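Local structure of bifunctional GH43-CE protein (Bacteroides eggerthii, 6MLY) at residues L534-P539 against A613-D618; Y546-L551 against S620-T625; A671-F676 against D783-E788. The protein probably releases xylose from xylan-derived chains with its family 43 glycoside hydrolase module and carries a second, carbohydrate esterase module of the alpha/beta-hydrolase type. All coordinates share one frame; numbering follows the deposited sequence.

Contact 1. Residues L534-P539 against A613-D618; sequences LDIYLP and AKYKLD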
loop_
_atom_site.group_PDB
_atom_site.type_symbol
_atom_site.label_atom_id
_atom_site.label_comp_id
_atom_site.label_asym_id
_atom_site.label_seq_id
_atom_site.Cartn_x
_atom_site.Cartn_y
_atom_site.Cartn_z
ATOM N N LEU A 534 0.717 0.020 -16.295
ATOM C CA LEU A 534 -0.755 -0.060 -16.410
ATOM C C LEU A 534 -1.367 -0.510 -15.076
ATOM O O LEU A 534 -0.682 -1.110 -14.242
ATOM C CB LEU A 534 -1.153 -1.004 -17.553
ATOM C CG LEU A 534 -0.665 -2.453 -17.461
ATOM C CD1 LEU A 534 -1.448 -3.251 -16.423
ATOM C CD2 LEU A 534 -0.766 -3.137 -18.819
ATOM N N ASP A 535 -2.661 -0.204 -14.906
ATOM C CA ASP A 535 -3.447 -0.554 -13.722
ATOM C C ASP A 535 -4.616 -1.454 -14.143
ATOM O O ASP A 535 -5.412 -1.063 -14.997
ATOM C CB ASP A 535 -3.986 0.695 -13.017
ATOM C CG ASP A 535 -2.917 1.664 -12.536
ATOM O OD1 ASP A 535 -1.745 1.265 -12.484
ATOM O OD2 ASP A 535 -3.269 2.814 -12.214
ATOM N N ILE A 536 -4.715 -2.641 -13.526
ATOM C CA ILE A 536 -5.792 -3.598 -13.807
ATOM C C ILE A 536 -6.879 -3.442 -12.736
ATOM O O ILE A 536 -6.567 -3.162 -11.584
ATOM C CB ILE A 536 -5.247 -5.038 -13.890
ATOM C CG1 ILE A 536 -4.089 -5.135 -14.887
ATOM C CG2 ILE A 536 -6.361 -6.027 -14.218
ATOM C CD1 ILE A 536 -3.516 -6.522 -15.032
ATOM N N TYR A 537 -8.144 -3.606 -13.152
ATOM C CA TYR A 537 -9.325 -3.537 -12.289
ATOM C C TYR A 537 -10.358 -4.567 -12.755
ATOM O O TYR A 537 -10.751 -4.544 -13.923
ATOM C CB TYR A 537 -9.999 -2.166 -12.371
ATOM C CG TYR A 537 -9.155 -0.982 -11.978
ATOM C CD1 TYR A 537 -8.383 -0.308 -12.912
ATOM C CD2 TYR A 537 -9.162 -0.505 -10.676
ATOM C CE1 TYR A 537 -7.625 0.800 -12.561
ATOM C CE2 TYR A 537 -8.405 0.594 -10.305
ATOM C CZ TYR A 537 -7.636 1.251 -11.250
ATOM O OH TYR A 537 -6.889 2.333 -10.880
ATOM N N LEU A 538 -10.809 -5.441 -11.846
ATOM C CA LEU A 538 -11.894 -6.391 -12.145
ATOM C C LEU A 538 -13.167 -5.970 -11.416
ATOM O O LEU A 538 -13.104 -5.315 -10.377
ATOM C CB LEU A 538 -11.492 -7.808 -11.724
ATOM C CG LEU A 538 -10.087 -8.256 -12.121
ATOM C CD1 LEU A 538 -9.873 -9.724 -11.776
ATOM C CD2 LEU A 538 -9.817 -8.010 -13.595
ATOM N N PRO A 539 -14.361 -6.344 -11.933
ATOM C CA PRO A 539 -15.600 -6.240 -11.164
ATOM C C PRO A 539 -15.533 -7.202 -9.973
ATOM O O PRO A 539 -14.978 -8.292 -10.109
ATOM C CB PRO A 539 -16.712 -6.673 -12.130
ATOM C CG PRO A 539 -16.067 -6.645 -13.507
ATOM C CD PRO A 539 -14.589 -6.885 -13.280
ATOM N N ALA A 613 -4.768 -15.359 -18.147
ATOM C CA ALA A 613 -5.138 -16.410 -17.183
ATOM C C ALA A 613 -4.945 -15.925 -15.737
ATOM O O ALA A 613 -5.760 -16.222 -14.860
ATOM C CB ALA A 613 -4.325 -17.654 -17.455
ATOM N N LYS A 614 -3.865 -15.173 -15.506
ATOM C CA LYS A 614 -3.470 -14.700 -14.173
ATOM C C LYS A 614 -4.523 -13.751 -13.583
ATOM O O LYS A 614 -4.951 -13.947 -12.449
ATOM C CB LYS A 614 -2.106 -14.011 -14.260
ATOM C CG LYS A 614 -1.787 -13.040 -13.134
ATOM C CD LYS A 614 -0.304 -12.919 -12.863
ATOM C CE LYS A 614 0.492 -12.450 -14.063
ATOM N NZ LYS A 614 1.944 -12.662 -13.856
ATOM N N TYR A 615 -4.915 -12.724 -14.355
ATOM C CA TYR A 615 -5.802 -11.635 -13.883
ATOM C C TYR A 615 -7.266 -11.879 -14.284
ATOM O O TYR A 615 -8.060 -10.949 -14.256
ATOM C CB TYR A 615 -5.341 -10.279 -14.427
ATOM C CG TYR A 615 -3.925 -9.886 -14.087
ATOM C CD1 TYR A 615 -3.586 -9.458 -12.815
ATOM C CD2 TYR A 615 -2.923 -9.914 -15.045
ATOM C CE1 TYR A 615 -2.291 -9.081 -12.499
ATOM C CE2 TYR A 615 -1.623 -9.539 -14.749
ATOM C CZ TYR A 615 -1.305 -9.120 -13.469
ATOM O OH TYR A 615 -0.025 -8.754 -13.165
ATOM N N LYS A 616 -7.609 -13.125 -14.639
ATOM C CA LYS A 616 -8.982 -13.563 -14.950
ATOM C C LYS A 616 -9.551 -12.733 -16.114
ATOM O O LYS A 616 -10.708 -12.302 -16.068
ATOM C CB LYS A 616 -9.873 -13.468 -13.704
ATOM C CG LYS A 616 -9.421 -14.293 -12.501
ATOM C CD LYS A 616 -10.503 -14.518 -11.452
ATOM C CE LYS A 616 -11.018 -13.237 -10.823
ATOM N NZ LYS A 616 -12.108 -13.487 -9.844
ATOM N N LEU A 617 -8.734 -12.531 -17.160
ATOM C CA LEU A 617 -9.099 -11.692 -18.318
ATOM C C LEU A 617 -9.445 -12.576 -19.523
ATOM O O LEU A 617 -8.584 -13.274 -20.060
ATOM C CB LEU A 617 -7.943 -10.744 -18.660
ATOM C CG LEU A 617 -7.514 -9.785 -17.548
ATOM C CD1 LEU A 617 -6.461 -8.807 -18.048
ATOM C CD2 LEU A 617 -8.703 -9.027 -16.976
ATOM N N ASP A 618 -10.722 -12.519 -19.928
ATOM C CA ASP A 618 -11.234 -13.123 -21.152
ATOM C C ASP A 618 -10.860 -12.200 -22.316
ATOM O O ASP A 618 -11.552 -11.218 -22.576
ATOM C CB ASP A 618 -12.749 -13.344 -21.061
ATOM C CG ASP A 618 -13.379 -14.073 -22.241
ATOM O OD1 ASP A 618 -12.777 -14.073 -23.334
ATOM O OD2 ASP A 618 -14.484 -14.630 -22.059
#
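The backbone oxygen of Tyr615 rests against the fork of Leu538, with CD1 of that leucine 3.3 Å and CD2 3.5 Å from Tyr615 O. These are van der Waals contacts, and no hydrogen bond joins residues 534-539 to 613-618. The setting is the start of the alpha/beta-hydrolase fold of the esterase module: strand 533-537 lies between strands 518-523 and 579-584, antiparallel to both, while 613-618 is the stretch that leaves helix 596-610 and enters strand 617-619. Ile536 makes the other main contact. Its CG1 stands anti to the carbonyl carbon (chi1 -53°) and the chain then runs on extended, which carries CD1 straight down onto the ring of Tyr615. CD1 lies 3.4 Å from the centroid of the Tyr615 ring and 8° off its normal, a CH-pi contact over the middle of the face. The opposite face is covered by the neighbouring Lys614, whose CG sits 3.7 Å above the plane of the Tyr615 ring, so the phenol is sandwiched between two aliphatic groups. Trp519 of strand 518-523 adds an edge-to-face contact to the same ring. Lys616 follows with a left-handed backbone, where the chain turns toward the strand, and its bent side chain crosses Leu538 at about a right angle, with Lys616 CE 3.8 Å from Leu538 CD1. Leu538 and Leu617 both also touch Ala580 of strand 579-584, and the two leucines cross at about a right angle, Leu538 CD2 to Leu617 CD2 3.7 Å.

Contact 2. Residues Y546-L551 against S620-T625; sequences YKVVVL and SFIGIT
With CG anti to the backbone N (chi1 -176°), the ring of Phe621 lies alongside Val549, whose CG2 is anti to its own carbonyl carbon; the methyl meets the ring at its edge, Val549 CG2 to Phe621 CE2 4.1 Å. Lys547 comes across the same phenylalanine at about a right angle, its CD 3.9 Å from Phe621 CB, before its NZ runs on to bond the carbonyl of Ala789. The backbones beneath are paired in parallel, their directions 20° apart. Val548 brackets Ile622: Val548 N donates to Phe621 O at 3.0 Å, and Gly623 N donates to Val548 O at 2.8 Å. One step on, Val550 brackets Ile624, taking Gly623 O at 3.0 Å through its N and receiving only a weak bond from Thr625 N to its O at 3.1 Å. This is the middle of the parallel sheet of the alpha/beta-hydrolase fold, where strand 546-552 lies between 579-584 and 621-627, and helix 596-610 makes the beta-alpha-beta crossover from strand 579-584 to the strand pair 617-619 and 621-627, which flanks 546-552 on its other side. On the face that carries Val548, Ile622, Val550 and Ile624, Ile605 and Ile608 of that helix lie against Ile622. There Val550 and Ile624 run side by side, Val550 CB to Ile624 CG1 3.8 Å. Phe621, Val549, Leu551 and Thr625 project from the other face, and Phe785 of helix 775-789 meets the first two. Gly623, having no side chain, leaves its CA directly beside Val549 CG2. At the far end Thr625 turns OG1 to the carbonyl of Val673, and its methyl packs on leucine, Thr625 CG2 to Leu551 CD2 3.7 Å.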
loop_
_atom_site.group_PDB
_atom_site.type_symbol
_atom_site.label_atom_id
_atom_site.label_comp_id
_atom_site.label_asym_id
_atom_site.label_seq_id
_atom_site.Cartn_x
_atom_site.Cartn_y
_atom_site.Cartn_z
ATOM N N TYR A 546 -13.268 -12.106 -17.137
ATOM C CA TYR A 546 -13.886 -10.831 -17.492
ATOM C C TYR A 546 -13.362 -10.360 -18.852
ATOM O O TYR A 546 -12.177 -10.514 -19.164
ATOM C CB TYR A 546 -13.589 -9.775 -16.427
ATOM C CG TYR A 546 -14.090 -10.121 -15.051
ATOM C CD1 TYR A 546 -15.436 -10.025 -14.738
ATOM C CD2 TYR A 546 -13.219 -10.547 -14.060
ATOM C CE1 TYR A 546 -15.906 -10.341 -13.473
ATOM C CE2 TYR A 546 -13.671 -10.862 -12.788
ATOM C CZ TYR A 546 -15.021 -10.762 -12.497
ATOM O OH TYR A 546 -15.477 -11.070 -11.253
ATOM N N LYS A 547 -14.256 -9.773 -19.651
ATOM C CA LYS A 547 -13.879 -9.203 -20.932
ATOM C C LYS A 547 -13.250 -7.837 -20.648
ATOM O O LYS A 547 -13.603 -7.184 -19.666
ATOM C CB LYS A 547 -15.096 -9.187 -21.860
ATOM C CG LYS A 547 -15.910 -10.473 -21.806
ATOM C CD LYS A 547 -16.529 -10.902 -23.107
ATOM C CE LYS A 547 -17.062 -12.317 -23.039
ATOM N NZ LYS A 547 -17.487 -12.812 -24.367
ATOM N N VAL A 548 -12.282 -7.445 -21.484
ATOM C CA VAL A 548 -11.368 -6.348 -21.168
ATOM C C VAL A 548 -11.797 -5.085 -21.920
ATOM O O VAL A 548 -12.316 -5.167 -23.038
ATOM C CB VAL A 548 -9.914 -6.723 -21.513
ATOM C CG1 VAL A 548 -8.938 -5.624 -21.123
ATOM C CG2 VAL A 548 -9.508 -8.048 -20.883
ATOM N N VAL A 549 -11.573 -3.923 -21.291
ATOM C CA VAL A 549 -11.609 -2.633 -21.979
ATOM C C VAL A 549 -10.475 -1.759 -21.424
ATOM O O VAL A 549 -10.357 -1.585 -20.209
ATOM C CB VAL A 549 -12.983 -1.939 -21.867
ATOM C CG1 VAL A 549 -12.959 -0.529 -22.448
ATOM C CG2 VAL A 549 -14.093 -2.760 -22.515
ATOM N N VAL A 550 -9.669 -1.214 -22.348
ATOM C CA VAL A 550 -8.470 -0.414 -22.077
ATOM C C VAL A 550 -8.849 1.073 -22.058
ATOM O O VAL A 550 -9.751 1.490 -22.776
ATOM C CB VAL A 550 -7.394 -0.694 -23.144
ATOM C CG1 VAL A 550 -6.192 0.230 -23.020
ATOM C CG2 VAL A 550 -6.960 -2.150 -23.125
ATOM N N LEU A 551 -8.138 1.860 -21.244
ATOM C CA LEU A 551 -8.320 3.310 -21.167
ATOM C C LEU A 551 -6.979 4.005 -21.433
ATOM O O LEU A 551 -5.998 3.761 -20.718
ATOM C CB LEU A 551 -8.833 3.702 -19.775
ATOM C CG LEU A 551 -9.950 2.844 -19.182
ATOM C CD1 LEU A 551 -10.298 3.328 -17.781
ATOM C CD2 LEU A 551 -11.188 2.862 -20.066
ATOM N N SER A 620 -11.054 -12.785 -25.423
ATOM C CA SER A 620 -11.854 -12.967 -26.622
ATOM C C SER A 620 -12.419 -11.602 -27.041
ATOM O O SER A 620 -12.759 -11.401 -28.202
ATOM C CB SER A 620 -12.944 -13.994 -26.417
ATOM O OG SER A 620 -14.001 -13.477 -25.620
ATOM N N PHE A 621 -12.497 -10.682 -26.069
ATOM C CA PHE A 621 -12.889 -9.302 -26.276
ATOM C C PHE A 621 -11.936 -8.364 -25.519
ATOM O O PHE A 621 -11.796 -8.466 -24.298
ATOM C CB PHE A 621 -14.333 -9.092 -25.814
ATOM C CG PHE A 621 -14.885 -7.711 -26.067
ATOM C CD1 PHE A 621 -15.534 -7.413 -27.257
ATOM C CD2 PHE A 621 -14.759 -6.709 -25.116
ATOM C CE1 PHE A 621 -16.046 -6.145 -27.486
ATOM C CE2 PHE A 621 -15.268 -5.441 -25.351
ATOM C CZ PHE A 621 -15.913 -5.162 -26.534
ATOM N N ILE A 622 -11.296 -7.452 -26.263
ATOM C CA ILE A 622 -10.557 -6.311 -25.713
ATOM C C ILE A 622 -11.049 -5.022 -26.400
ATOM O O ILE A 622 -10.683 -4.735 -27.548
ATOM C CB ILE A 622 -9.037 -6.506 -25.886
ATOM C CG1 ILE A 622 -8.541 -7.768 -25.168
ATOM C CG2 ILE A 622 -8.282 -5.263 -25.436
ATOM C CD1 ILE A 622 -7.060 -8.042 -25.328
ATOM N N GLY A 623 -11.886 -4.250 -25.697
ATOM C CA GLY A 623 -12.253 -2.894 -26.125
ATOM C C GLY A 623 -11.138 -1.906 -25.823
ATOM O O GLY A 623 -10.168 -2.258 -25.161
ATOM N N ILE A 624 -11.270 -0.668 -26.309
ATOM C CA ILE A 624 -10.282 0.382 -26.052
ATOM C C ILE A 624 -10.926 1.745 -26.318
ATOM O O ILE A 624 -11.731 1.884 -27.234
ATOM C CB ILE A 624 -9.009 0.175 -26.899
ATOM C CG1 ILE A 624 -7.883 1.126 -26.481
ATOM C CG2 ILE A 624 -9.316 0.294 -28.387
ATOM C CD1 ILE A 624 -6.518 0.719 -26.987
ATOM N N THR A 625 -10.544 2.739 -25.513
ATOM C CA THR A 625 -11.131 4.069 -25.568
ATOM C C THR A 625 -10.155 5.086 -24.966
ATOM O O THR A 625 -9.151 4.716 -24.374
ATOM C CB THR A 625 -12.499 4.071 -24.875
ATOM O OG1 THR A 625 -13.056 5.383 -24.948
ATOM C CG2 THR A 625 -12.422 3.627 -23.430
#

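Contact 3. Residues A671-F676 against D783-E788; sequences AVVNWF and DFFARE
Ala671 directs its CB at the helix, where it meets the ring of Phe785, Ala671 CB to Phe785 CE1 3.7 Å. The alanine carbonyl reaches the edge of the same ring, near its plane, with Ala671 O 3.6 Å from Phe785 CE1. A longer contact joins Ala671 CB to Phe784 CZ at 4.2 Å, and Glu788 brushes the methyl at the rim through its own CB. Val672 points its side chain away, so it touches the helix through its backbone: Val672 O lies at the edge of the Phe784 ring, 3.3 Å from Phe784 CE2, facing ring C-H rather than the pi surface. Val673 turns back to the helix and sets one methyl, CG2, against both rings. This CG2 is 3.4 Å from Phe785 CZ and meets the other ring edge-on, in plane, with Val673 CG2 to Phe784 CD2 at 3.6 Å. The first torsions of the two phenylalanines differ: CG of Phe784 is anti to the backbone N (chi1 167°), whereas CG of Phe785 is anti to the carbonyl carbon (chi1 -77°), which brings the rings of adjacent residues to the same methyl. No hydrogen bond crosses; the join is mostly apolar packing of helix on sheet, with two backbone carbonyls against ring edges. Strand 671-675 and helix 783-788 run nearly antiparallel, at 170°, with their axes 9.2 Å apart. In the alpha/beta-hydrolase layering, strand 671-675 lies between strands 621-627 and 727-733; the C-terminal helix 775-789 covers one face of this sheet, Phe784 also touching Ile729 of strand 727-733 and Phe785 reaching Leu574 of helix 563-577.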
loop_
_atom_site.group_PDB
_atom_site.type_symbol
_atom_site.label_atom_id
_atom_site.label_comp_id
_atom_site.label_asym_id
_atom_site.label_seq_id
_atom_site.Cartn_x
_atom_site.Cartn_y
_atom_site.Cartn_z
ATOM N N ALA A 671 -13.128 -3.352 -30.468
ATOM C CA ALA A 671 -14.096 -2.266 -30.397
ATOM C C ALA A 671 -13.400 -0.986 -29.927
ATOM O O ALA A 671 -12.593 -1.028 -29.003
ATOM C CB ALA A 671 -15.220 -2.649 -29.467
ATOM N N VAL A 672 -13.729 0.145 -30.566
ATOM C CA VAL A 672 -13.122 1.436 -30.250
ATOM C C VAL A 672 -14.232 2.452 -29.965
ATOM O O VAL A 672 -15.264 2.451 -30.628
ATOM C CB VAL A 672 -12.200 1.925 -31.383
ATOM C CG1 VAL A 672 -11.630 3.306 -31.097
ATOM C CG2 VAL A 672 -11.076 0.942 -31.665
ATOM N N VAL A 673 -14.000 3.304 -28.962
ATOM C CA VAL A 673 -14.770 4.522 -28.754
ATOM C C VAL A 673 -13.766 5.670 -28.641
ATOM O O VAL A 673 -12.866 5.616 -27.807
ATOM C CB VAL A 673 -15.677 4.439 -27.513
ATOM C CG1 VAL A 673 -16.431 5.740 -27.274
ATOM C CG2 VAL A 673 -16.647 3.272 -27.605
ATOM N N ASN A 674 -13.934 6.686 -29.495
ATOM C CA ASN A 674 -12.992 7.784 -29.622
ATOM C C ASN A 674 -13.671 9.065 -29.136
ATOM O O ASN A 674 -14.584 9.555 -29.767
ATOM C CB ASN A 674 -12.474 7.896 -31.055
ATOM C CG ASN A 674 -11.754 9.196 -31.340
ATOM O OD1 ASN A 674 -11.289 9.870 -30.425
ATOM N ND2 ASN A 674 -11.670 9.562 -32.611
ATOM N N TRP A 675 -13.210 9.587 -27.998
ATOM C CA TRP A 675 -13.745 10.806 -27.423
ATOM C C TRP A 675 -12.941 12.004 -27.934
ATOM O O TRP A 675 -11.857 12.296 -27.421
ATOM C CB TRP A 675 -13.734 10.740 -25.893
ATOM C CG TRP A 675 -14.525 9.613 -25.306
ATOM C CD1 TRP A 675 -14.109 8.326 -25.125
ATOM C CD2 TRP A 675 -15.863 9.680 -24.779
ATOM N NE1 TRP A 675 -15.099 7.586 -24.535
ATOM C CE2 TRP A 675 -16.187 8.389 -24.314
ATOM C CE3 TRP A 675 -16.813 10.699 -24.653
ATOM C CZ2 TRP A 675 -17.424 8.093 -23.738
ATOM C CZ3 TRP A 675 -18.033 10.407 -24.083
ATOM C CH2 TRP A 675 -18.334 9.119 -23.635
ATOM N N PHE A 676 -13.496 12.679 -28.950
ATOM C CA PHE A 676 -12.997 13.944 -29.496
ATOM C C PHE A 676 -11.472 13.896 -29.663
ATOM O O PHE A 676 -10.758 14.802 -29.232
ATOM C CB PHE A 676 -13.459 15.125 -28.633
ATOM C CG PHE A 676 -13.316 14.939 -27.143
ATOM C CD1 PHE A 676 -14.339 14.371 -26.400
ATOM C CD2 PHE A 676 -12.165 15.337 -26.485
ATOM C CE1 PHE A 676 -14.212 14.205 -25.030
ATOM C CE2 PHE A 676 -12.039 15.166 -25.114
ATOM C CZ PHE A 676 -13.062 14.601 -24.389
ATOM N N ASP A 783 -23.040 0.409 -23.507
ATOM C CA ASP A 783 -24.009 -0.406 -24.246
ATOM C C ASP A 783 -23.383 -0.962 -25.532
ATOM O O ASP A 783 -23.725 -2.071 -25.956
ATOM C CB ASP A 783 -25.274 0.395 -24.558
ATOM C CG ASP A 783 -26.170 0.614 -23.352
ATOM O OD1 ASP A 783 -25.831 0.104 -22.270
ATOM O OD2 ASP A 783 -27.205 1.288 -23.509
ATOM N N PHE A 784 -22.479 -0.183 -26.141
ATOM C CA PHE A 784 -21.775 -0.571 -27.369
ATOM C C PHE A 784 -20.764 -1.686 -27.058
ATOM O O PHE A 784 -20.791 -2.745 -27.693
ATOM C CB PHE A 784 -21.122 0.653 -28.021
ATOM C CG PHE A 784 -20.130 0.332 -29.112
ATOM C CD1 PHE A 784 -20.482 -0.484 -30.176
ATOM C CD2 PHE A 784 -18.846 0.852 -29.078
ATOM C CE1 PHE A 784 -19.564 -0.787 -31.170
ATOM C CE2 PHE A 784 -17.932 0.553 -30.074
ATOM C CZ PHE A 784 -18.292 -0.267 -31.117
ATOM N N PHE A 785 -19.886 -1.452 -26.074
ATOM C CA PHE A 785 -18.883 -2.452 -25.675
ATOM C C PHE A 785 -19.583 -3.759 -25.269
ATOM O O PHE A 785 -19.092 -4.847 -25.589
ATOM C CB PHE A 785 -17.966 -1.904 -24.576
ATOM C CG PHE A 785 -16.902 -0.941 -25.049
ATOM C CD1 PHE A 785 -16.103 -1.236 -26.146
ATOM C CD2 PHE A 785 -16.678 0.255 -24.381
ATOM C CE1 PHE A 785 -15.123 -0.351 -26.572
ATOM C CE2 PHE A 785 -15.695 1.137 -24.808
ATOM C CZ PHE A 785 -14.915 0.831 -25.899
ATOM N N ALA A 786 -20.739 -3.637 -24.601
ATOM C CA ALA A 786 -21.567 -4.770 -24.153
ATOM C C ALA A 786 -22.147 -5.560 -25.340
ATOM O O ALA A 786 -22.220 -6.785 -25.280
ATOM C CB ALA A 786 -22.670 -4.266 -23.254
ATOM N N ARG A 787 -22.581 -4.860 -26.397
ATOM C CA ARG A 787 -23.202 -5.500 -27.574
ATOM C C ARG A 787 -22.160 -6.320 -28.347
ATOM O O ARG A 787 -22.450 -7.425 -28.814
ATOM C CB ARG A 787 -23.834 -4.461 -28.508
ATOM C CG ARG A 787 -25.265 -4.078 -28.159
ATOM C CD ARG A 787 -25.881 -3.221 -29.248
ATOM N NE ARG A 787 -25.114 -2.009 -29.517
ATOM C CZ ARG A 787 -25.376 -0.810 -28.998
ATOM N NH1 ARG A 787 -26.350 -0.659 -28.116
ATOM N NH2 ARG A 787 -24.662 0.239 -29.370
ATOM N N GLU A 788 -20.955 -5.755 -28.477
ATOM C CA GLU A 788 -19.855 -6.362 -29.229
ATOM C C GLU A 788 -19.215 -7.500 -28.413
ATOM O O GLU A 788 -18.487 -8.318 -28.967
ATOM C CB GLU A 788 -18.808 -5.299 -29.590
ATOM C CG GLU A 788 -19.349 -4.105 -30.366
ATOM C CD GLU A 788 -19.611 -4.323 -31.847
ATOM O OE1 GLU A 788 -18.781 -4.977 -32.509
ATOM O OE2 GLU A 788 -20.641 -3.828 -32.338
#

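How the contacts relate
All three contacts reach one sheet of the esterase module. Contacts 1 and 2 have centres 10 Å apart and interlock along the chain; a probable hydrogen bond, Tyr546 N to Lys616 O at 2.8 Å, ties segment 613-618 to strand 546-552. Contacts 2 and 3 are likewise 10 Å apart between centres, linked by a probable backbone bond from Ile624 N to Ala671 O at 3.0 Å. Contacts 1 and 3 do not touch. Strand 621-627 leads to Ser628, the likely nucleophile of a triad with His768 and Asp736, and Phe676 touches all three. The sodium ion lies about 11 Å from the Val672 side chain.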